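Enoyl-CoA hydratase/carnithine racemase (Magnetospirillum magneticum, PDB 4NEK) probably works on fatty acyl-CoA esters as a crotonase-family enzyme, perhaps as a delta(3)-delta(2)-enoyl-CoA isomerase. Local coordinates at residues I105-L110 against T122-P127; K24-G29 against F60-D65; V94-R99 against P111-V116. All blocks are in the same frame, centred on the assembly; numbering follows the deposited sequence.

Overall arrangement
All three contacts lie within one crotonase-type domain. Contact 2 comes first along the chain, joining two loops, one ahead of helix 29-44 and the other ahead of helix 66-69. Contacts 3 and 1 then interlock, their segments alternating: strand 94-98, strand 101-103, helix 105-108, strand 115-118 and strand 123-125 follow one another. The centre of contact 1 is about 11 Å from each of the other two centres, which are about 17 Å apart. F60 and L110 each pack on both other contacts. Loop 60-65 and the start of helix 105-108 are where crotonase relatives form the oxyanion hole, so contacts 1 and 2 probably flank the active site, while contact 3 belongs to the central sheet.

Contact 1 (I105-L110 against T122-P127); sequences IGSTLL and TRFHMP
The ring of F124 meets helix 105-108 with its edge: S107 OG and L110 CD1 both lie near the ring plane, while T122 CG2 sits over the rim of one face, 3.5 Å above the plane. F162 brings a second, nearly parallel ring, and V164 and A167 of helix 164-169 also touch it. The other flat group, the imidazole of H125, has P127 CB over the rim of one face and bonds through NE2 to G159 O. This is the crotonase fold, here at its small two-stranded parallel sheet, 101-103 with 123-125, against which the short helix rests.

Side chains carry the contact. L110 crosses F124 at about a right angle, its CD1 standing 3.8 Å from CE2 of the ring. S107 OG lies 3.5 Å from F124 CB, yet its hydrogen bond goes to A102 O of strand 101-103, so one hydroxyl relates the helix to both strands of the small sheet. T108 and M126, a selenomethionine, run past one another in opposite directions. With OG1 of T108 between the backbone N and the carbonyl carbon (chi1 57°), CG2 is left on the side of M126, where it lies 3.9 Å from CG. The M126 chain then bends at its third torsion, and its terminal CE lies against S107 CB, at a modelled 3.4 Å that is shorter than usual and so doubtful in detail.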
loop_
_atom_site.group_PDB
_atom_site.type_symbol
_atom_site.label_atom_id
_atom_site.label_comp_id
_atom_site.label_asym_id
_atom_site.label_seq_id
_atom_site.Cartn_x
_atom_site.Cartn_y
_atom_site.Cartn_z
ATOM N N ILE C 105 16.512 17.378 -13.909
ATOM C CA ILE C 105 16.262 18.440 -12.943
ATOM C C ILE C 105 14.758 18.581 -12.640
ATOM O O ILE C 105 14.366 18.961 -11.559
ATOM C CB ILE C 105 16.906 19.764 -13.432
ATOM C CG1 ILE C 105 16.761 20.865 -12.393
ATOM C CG2 ILE C 105 16.288 20.240 -14.740
ATOM C CD1 ILE C 105 17.393 20.535 -11.052
ATOM N N GLY C 106 13.915 18.244 -13.593
ATOM C CA GLY C 106 12.495 18.205 -13.347
ATOM C C GLY C 106 12.122 17.267 -12.208
ATOM O O GLY C 106 11.156 17.526 -11.510
ATOM N N SER C 107 12.876 16.200 -12.008
ATOM C CA SER C 107 12.689 15.349 -10.848
ATOM C C SER C 107 13.563 15.735 -9.658
ATOM O O SER C 107 13.093 15.689 -8.519
ATOM C CB SER C 107 12.970 13.875 -11.188
ATOM O OG SER C 107 11.819 13.281 -11.762
ATOM N N THR C 108 14.834 16.069 -9.892
ATOM C CA THR C 108 15.814 16.143 -8.791
ATOM C C THR C 108 15.677 17.423 -8.013
ATOM O O THR C 108 16.221 17.565 -6.924
ATOM C CB THR C 108 17.258 16.063 -9.287
ATOM O OG1 THR C 108 17.485 17.116 -10.225
ATOM C CG2 THR C 108 17.523 14.724 -9.960
ATOM N N LEU C 109 14.910 18.330 -8.565
ATOM C CA LEU C 109 14.487 19.511 -7.851
ATOM C C LEU C 109 13.437 19.268 -6.757
ATOM O O LEU C 109 13.340 20.001 -5.764
ATOM C CB LEU C 109 13.867 20.423 -8.873
ATOM C CG LEU C 109 13.487 21.782 -8.350
ATOM C CD1 LEU C 109 14.758 22.559 -8.075
ATOM C CD2 LEU C 109 12.570 22.495 -9.343
ATOM N N LEU C 110 12.624 18.253 -6.934
ATOM C CA LEU C 110 11.448 18.112 -6.099
ATOM C C LEU C 110 11.767 17.863 -4.646
ATOM O O LEU C 110 10.970 18.238 -3.757
ATOM C CB LEU C 110 10.577 17.006 -6.648
ATOM C CG LEU C 110 10.113 17.279 -8.077
ATOM C CD1 LEU C 110 9.272 16.115 -8.587
ATOM C CD2 LEU C 110 9.341 18.562 -8.204
ATOM N N THR C 122 2.095 11.768 -14.786
ATOM C CA THR C 122 3.468 12.246 -14.635
ATOM C C THR C 122 4.502 11.127 -14.733
ATOM O O THR C 122 4.333 10.035 -14.173
ATOM C CB THR C 122 3.657 12.946 -13.304
ATOM O OG1 THR C 122 2.623 13.923 -13.138
ATOM C CG2 THR C 122 4.974 13.618 -13.226
ATOM N N ARG C 123 5.561 11.406 -15.466
ATOM C CA ARG C 123 6.643 10.448 -15.689
ATOM C C ARG C 123 7.951 11.029 -15.121
ATOM O O ARG C 123 8.398 12.082 -15.552
ATOM C CB ARG C 123 6.753 10.204 -17.152
ATOM C CG ARG C 123 7.637 9.068 -17.560
ATOM C CD ARG C 123 7.636 8.941 -19.086
ATOM N NE ARG C 123 8.749 8.104 -19.481
ATOM C CZ ARG C 123 9.978 8.526 -19.791
ATOM N NH1 ARG C 123 10.275 9.809 -19.783
ATOM N NH2 ARG C 123 10.927 7.639 -20.104
ATOM N N PHE C 124 8.493 10.380 -14.103
ATOM C CA PHE C 124 9.688 10.867 -13.432
ATOM C C PHE C 124 10.876 10.105 -13.973
ATOM O O PHE C 124 10.771 8.906 -14.246
ATOM C CB PHE C 124 9.602 10.621 -11.940
ATOM C CG PHE C 124 8.429 11.278 -11.286
ATOM C CD1 PHE C 124 7.213 10.628 -11.236
ATOM C CD2 PHE C 124 8.538 12.558 -10.750
ATOM C CE1 PHE C 124 6.114 11.246 -10.658
ATOM C CE2 PHE C 124 7.465 13.175 -10.173
ATOM C CZ PHE C 124 6.247 12.519 -10.115
ATOM N N HIS C 125 12.016 10.770 -14.154
ATOM C CA HIS C 125 13.172 10.076 -14.737
ATOM C C HIS C 125 14.449 10.786 -14.412
ATOM O O HIS C 125 14.519 11.982 -14.548
ATOM C CB HIS C 125 12.993 9.999 -16.249
ATOM C CG HIS C 125 13.830 8.964 -16.908
ATOM N ND1 HIS C 125 13.894 8.833 -18.278
ATOM C CD2 HIS C 125 14.659 8.022 -16.398
ATOM C CE1 HIS C 125 14.730 7.860 -18.586
ATOM N NE2 HIS C 125 15.194 7.338 -17.462
HETATM N N MSE C 126 15.439 10.022 -13.964
HETATM C CA MSE C 126 16.783 10.521 -13.726
HETATM C C MSE C 126 17.790 9.724 -14.536
HETATM O O MSE C 126 18.520 8.918 -13.984
HETATM C CB MSE C 126 17.066 10.380 -12.250
HETATM C CG MSE C 126 16.214 11.416 -11.529
HETATM SE SE MSE C 126 16.163 11.026 -9.583
HETATM C CE MSE C 126 14.331 11.574 -9.096
ATOM N N PRO C 127 17.896 9.993 -15.843
ATOM C CA PRO C 127 18.687 9.177 -16.753
ATOM C C PRO C 127 20.200 9.518 -16.877
ATOM O O PRO C 127 20.812 9.145 -17.867
ATOM C CB PRO C 127 18.006 9.464 -18.085
ATOM C CG PRO C 127 17.717 10.935 -18.009
ATOM C CD PRO C 127 17.382 11.187 -16.541
#

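Contact 2 (K24-G29 against F60-D65); sequences KNALIG and FSAGND
The loop 60-65, FSAGND, matches the stretch that in crotonase-family enzymes supplies a backbone N-H to the oxyanion hole, and a role of that kind is plausible here. Segment 24-29 runs beside it, the two meeting in a single beta bridge between L27 and N64. L27 serves the bridge with both of its polar backbone atoms: its N donates to G63 O at 2.8 Å, and its O accepts from D65 N over the same 2.8 Å. The latter bond is nearly straight, at 171° about the hydrogen. Further back, A62 N donates to K24 O (2.9 Å), approaching almost in line with the carbonyl.

S61 ties the turn together through its hydroxyl. With OG anti to the backbone N (chi1 176°), it donates to N25 O at 3.0 Å, from above that carbonyl's plane, and also accepts from G63 N in an ST turn. G63 has backbone angles at which a CB would jam against the carbonyl O of A62. The side-chain amide of N25 adds a further link: ND2 donates to F60 O at 3.1 Å, with that oxygen close to the amide plane, while OD1 receives R20 N. Alongside these polar links, I28 and D65 lie side by side, CG2 of I28 being 3.7 Å from D65 CB.

The carboxylate of D65 finds its partners outside the two segments. It caps helix 66-69 by accepting from D68 N through OD1, and OD2 makes a salt bridge with R20. N64 OD1 bonds to Y32 OH of helix 29-44, which starts just after I28, while L27 and F60 both pack on M18 of strand 13-18.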
loop_
_atom_site.group_PDB
_atom_site.type_symbol
_atom_site.label_atom_id
_atom_site.label_comp_id
_atom_site.label_asym_id
_atom_site.label_seq_id
_atom_site.Cartn_x
_atom_site.Cartn_y
_atom_site.Cartn_z
ATOM N N LYS C 24 8.599 20.973 -24.248
ATOM C CA LYS C 24 8.282 20.391 -22.955
ATOM C C LYS C 24 9.105 20.975 -21.851
ATOM O O LYS C 24 9.502 20.274 -20.941
ATOM C CB LYS C 24 8.504 18.894 -22.975
ATOM C CG LYS C 24 7.758 18.130 -24.066
ATOM C CD LYS C 24 7.890 16.657 -23.726
ATOM C CE LYS C 24 8.137 15.782 -24.937
ATOM N NZ LYS C 24 6.835 15.220 -25.370
ATOM N N ASN C 25 9.336 22.282 -21.920
ATOM C CA ASN C 25 10.080 22.985 -20.908
ATOM C C ASN C 25 11.473 22.451 -20.678
ATOM O O ASN C 25 12.010 22.512 -19.565
ATOM C CB ASN C 25 9.284 23.030 -19.589
ATOM C CG ASN C 25 8.103 23.995 -19.662
ATOM O OD1 ASN C 25 8.076 24.837 -20.532
ATOM N ND2 ASN C 25 7.136 23.863 -18.762
ATOM N N ALA C 26 12.086 21.939 -21.735
ATOM C CA ALA C 26 13.491 21.580 -21.665
ATOM C C ALA C 26 14.293 22.847 -21.384
ATOM O O ALA C 26 14.125 23.835 -22.070
ATOM C CB ALA C 26 13.948 20.936 -22.963
ATOM N N LEU C 27 15.139 22.819 -20.362
ATOM C CA LEU C 27 15.780 24.022 -19.873
ATOM C C LEU C 27 17.057 24.401 -20.617
ATOM O O LEU C 27 17.832 23.537 -21.044
ATOM C CB LEU C 27 16.118 23.882 -18.409
ATOM C CG LEU C 27 14.901 23.623 -17.521
ATOM C CD1 LEU C 27 15.434 23.436 -16.116
ATOM C CD2 LEU C 27 13.879 24.750 -17.520
ATOM N N ILE C 28 17.241 25.712 -20.743
ATOM C CA ILE C 28 18.441 26.330 -21.275
ATOM C C ILE C 28 18.907 27.402 -20.282
ATOM O O ILE C 28 18.196 27.785 -19.336
ATOM C CB ILE C 28 18.170 26.939 -22.674
ATOM C CG1 ILE C 28 17.011 27.935 -22.626
ATOM C CG2 ILE C 28 17.816 25.852 -23.689
ATOM C CD1 ILE C 28 16.752 28.662 -23.945
ATOM N N GLY C 29 20.094 27.931 -20.511
ATOM C CA GLY C 29 20.721 28.893 -19.600
ATOM C C GLY C 29 19.839 30.078 -19.243
ATOM O O GLY C 29 19.855 30.530 -18.087
ATOM N N PHE C 60 6.003 19.485 -16.927
ATOM C CA PHE C 60 6.693 20.241 -15.930
ATOM C C PHE C 60 8.047 20.646 -16.514
ATOM O O PHE C 60 8.304 21.820 -16.719
ATOM C CB PHE C 60 6.845 19.413 -14.639
ATOM C CG PHE C 60 7.457 20.169 -13.489
ATOM C CD1 PHE C 60 6.821 21.232 -12.944
ATOM C CD2 PHE C 60 8.691 19.788 -12.957
ATOM C CE1 PHE C 60 7.385 21.930 -11.889
ATOM C CE2 PHE C 60 9.263 20.473 -11.900
ATOM C CZ PHE C 60 8.609 21.556 -11.374
ATOM N N SER C 61 8.918 19.666 -16.750
ATOM C CA SER C 61 10.161 19.909 -17.449
ATOM C C SER C 61 10.755 18.644 -17.899
ATOM O O SER C 61 10.947 17.710 -17.118
ATOM C CB SER C 61 11.175 20.603 -16.551
ATOM O OG SER C 61 12.384 20.722 -17.246
ATOM N N ALA C 62 11.139 18.635 -19.160
ATOM C CA ALA C 62 11.866 17.529 -19.716
ATOM C C ALA C 62 13.360 17.561 -19.394
ATOM O O ALA C 62 14.109 16.841 -19.986
ATOM C CB ALA C 62 11.671 17.511 -21.208
ATOM N N GLY C 63 13.800 18.407 -18.468
ATOM C CA GLY C 63 15.167 18.433 -18.044
ATOM C C GLY C 63 15.939 19.319 -18.959
ATOM O O GLY C 63 15.377 20.141 -19.651
ATOM N N ASN C 64 17.255 19.184 -18.930
ATOM C CA ASN C 64 18.054 20.053 -19.748
ATOM C C ASN C 64 17.872 19.789 -21.207
ATOM O O ASN C 64 17.726 18.651 -21.623
ATOM C CB ASN C 64 19.509 19.919 -19.414
ATOM C CG ASN C 64 19.863 20.761 -18.231
ATOM O OD1 ASN C 64 19.931 21.992 -18.322
ATOM N ND2 ASN C 64 20.091 20.114 -17.105
ATOM N N ASP C 65 17.888 20.865 -21.979
ATOM C CA ASP C 65 17.932 20.748 -23.416
ATOM C C ASP C 65 19.216 20.006 -23.730
ATOM O O ASP C 65 20.294 20.410 -23.291
ATOM C CB ASP C 65 17.821 22.160 -24.057
ATOM C CG ASP C 65 17.913 22.105 -25.633
ATOM O OD1 ASP C 65 19.030 21.850 -26.313
ATOM O OD2 ASP C 65 16.787 22.292 -26.172
#

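Contact 3 (V94-R99 against P111-V116); sequences VVAAVR and PHCDLV
V94 overlaps C113 through CG1, which is anti to the backbone N (chi1 179°) and lies 3.9 Å from SG. The same sulfur reaches A96 CB at 4.0 Å, so C113 spans two residues that alternate along strand 94-98. D114 comes across V94 at about a right angle. Its OD2 takes V94 N at 2.8 Å through the anti lone pair, the one away from OD1. The return link runs from D114 N to V94 O, also 2.8 Å and in the carbonyl plane; L115 N adds a weak bond to this oxygen, which is thus shared by two donors.

Beyond D114 the pairing becomes regular: strands 94-98 and 115-118 are parallel neighbours in the central sheet of the crotonase fold, joined through strand 101-103 and helix 105-108. A96 N donates to L115 O at 2.9 Å. V95 and L115 lie on the face covered by L193 of helix 179-194; A96 and V116 occupy the other.

D114 has partners beyond the sheet: OD2 also forms a salt bridge with K205, and OD1 bonds to H149 of a second subunit. An alanine here would probably leave K205 without its acid, and V94 N and the neighbouring H149 without their shared partner. R150 of that subunit bonds to C113 O through NH1.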
loop_
_atom_site.group_PDB
_atom_site.type_symbol
_atom_site.label_atom_id
_atom_site.label_comp_id
_atom_site.label_asym_id
_atom_site.label_seq_id
_atom_site.Cartn_x
_atom_site.Cartn_y
_atom_site.Cartn_z
ATOM N N VAL C 94 8.104 26.387 -0.697
ATOM C CA VAL C 94 8.066 26.188 -2.134
ATOM C C VAL C 94 7.129 25.019 -2.437
ATOM O O VAL C 94 7.288 23.940 -1.917
ATOM C CB VAL C 94 9.462 25.843 -2.647
ATOM C CG1 VAL C 94 9.448 25.604 -4.136
ATOM C CG2 VAL C 94 10.467 26.937 -2.289
ATOM N N VAL C 95 6.121 25.284 -3.245
ATOM C CA VAL C 95 5.156 24.279 -3.645
ATOM C C VAL C 95 5.307 24.075 -5.132
ATOM O O VAL C 95 5.515 25.040 -5.849
ATOM C CB VAL C 95 3.734 24.803 -3.393
ATOM C CG1 VAL C 95 2.682 23.790 -3.875
ATOM C CG2 VAL C 95 3.545 25.114 -1.916
ATOM N N ALA C 96 5.248 22.843 -5.588
ATOM C CA ALA C 96 5.340 22.577 -7.010
ATOM C C ALA C 96 4.176 21.752 -7.498
ATOM O O ALA C 96 3.645 20.959 -6.758
ATOM C CB ALA C 96 6.609 21.840 -7.300
ATOM N N ALA C 97 3.786 21.969 -8.747
ATOM C CA ALA C 97 2.756 21.181 -9.356
ATOM C C ALA C 97 3.342 20.633 -10.611
ATOM O O ALA C 97 3.692 21.392 -11.505
ATOM C CB ALA C 97 1.556 22.056 -9.679
ATOM N N VAL C 98 3.454 19.309 -10.698
ATOM C CA VAL C 98 4.080 18.673 -11.823
ATOM C C VAL C 98 3.128 17.843 -12.631
ATOM O O VAL C 98 2.125 17.390 -12.124
ATOM C CB VAL C 98 5.245 17.798 -11.365
ATOM C CG1 VAL C 98 6.177 18.596 -10.476
ATOM C CG2 VAL C 98 4.791 16.626 -10.542
ATOM N N ARG C 99 3.477 17.606 -13.880
ATOM C CA ARG C 99 2.698 16.767 -14.792
ATOM C C ARG C 99 3.527 16.410 -15.975
ATOM O O ARG C 99 4.567 17.002 -16.191
ATOM C CB ARG C 99 1.450 17.504 -15.283
ATOM C CG ARG C 99 1.789 18.641 -16.227
ATOM C CD ARG C 99 0.774 19.758 -16.164
ATOM N NE ARG C 99 -0.522 19.257 -16.547
ATOM C CZ ARG C 99 -1.661 19.891 -16.341
ATOM N NH1 ARG C 99 -1.708 21.101 -15.789
ATOM N NH2 ARG C 99 -2.780 19.303 -16.701
ATOM N N PRO C 111 12.891 17.208 -4.358
ATOM C CA PRO C 111 13.196 17.000 -2.919
ATOM C C PRO C 111 13.489 18.292 -2.154
ATOM O O PRO C 111 13.416 18.300 -0.947
ATOM C CB PRO C 111 14.416 16.141 -2.944
ATOM C CG PRO C 111 14.300 15.371 -4.229
ATOM C CD PRO C 111 13.663 16.314 -5.203
ATOM N N HIS C 112 13.749 19.380 -2.865
ATOM C CA HIS C 112 13.899 20.668 -2.231
ATOM C C HIS C 112 12.580 21.424 -2.099
ATOM O O HIS C 112 12.562 22.478 -1.499
ATOM C CB HIS C 112 14.891 21.501 -3.026
ATOM C CG HIS C 112 16.173 20.795 -3.266
ATOM N ND1 HIS C 112 17.066 20.535 -2.251
ATOM C CD2 HIS C 112 16.678 20.219 -4.380
ATOM C CE1 HIS C 112 18.077 19.836 -2.731
ATOM N NE2 HIS C 112 17.870 19.638 -4.023
ATOM N N CYS C 113 11.493 20.901 -2.640
ATOM C CA CYS C 113 10.217 21.509 -2.428
ATOM C C CYS C 113 9.598 21.062 -1.107
ATOM O O CYS C 113 9.945 20.010 -0.580
ATOM C CB CYS C 113 9.314 21.219 -3.602
ATOM S SG CYS C 113 10.005 21.925 -5.127
ATOM N N ASP C 114 8.696 21.885 -0.564
ATOM C CA ASP C 114 8.055 21.603 0.683
ATOM C C ASP C 114 6.798 20.823 0.436
ATOM O O ASP C 114 6.480 19.916 1.213
ATOM C CB ASP C 114 7.786 22.872 1.394
ATOM C CG ASP C 114 9.083 23.622 1.705
ATOM O OD1 ASP C 114 9.861 23.149 2.569
ATOM O OD2 ASP C 114 9.346 24.671 1.061
ATOM N N LEU C 115 6.104 21.130 -0.651
ATOM C CA LEU C 115 4.969 20.331 -1.089
ATOM C C LEU C 115 4.972 20.189 -2.572
ATOM O O LEU C 115 5.265 21.131 -3.278
ATOM C CB LEU C 115 3.651 21.028 -0.731
ATOM C CG LEU C 115 3.363 21.303 0.731
ATOM C CD1 LEU C 115 2.130 22.187 0.871
ATOM C CD2 LEU C 115 3.157 20.034 1.522
ATOM N N VAL C 116 4.540 19.045 -3.053
ATOM C CA VAL C 116 4.506 18.738 -4.463
ATOM C C VAL C 116 3.292 17.901 -4.817
ATOM O O VAL C 116 2.992 16.920 -4.157
ATOM C CB VAL C 116 5.712 17.890 -4.815
ATOM C CG1 VAL C 116 5.708 17.594 -6.301
ATOM C CG2 VAL C 116 6.998 18.574 -4.433
#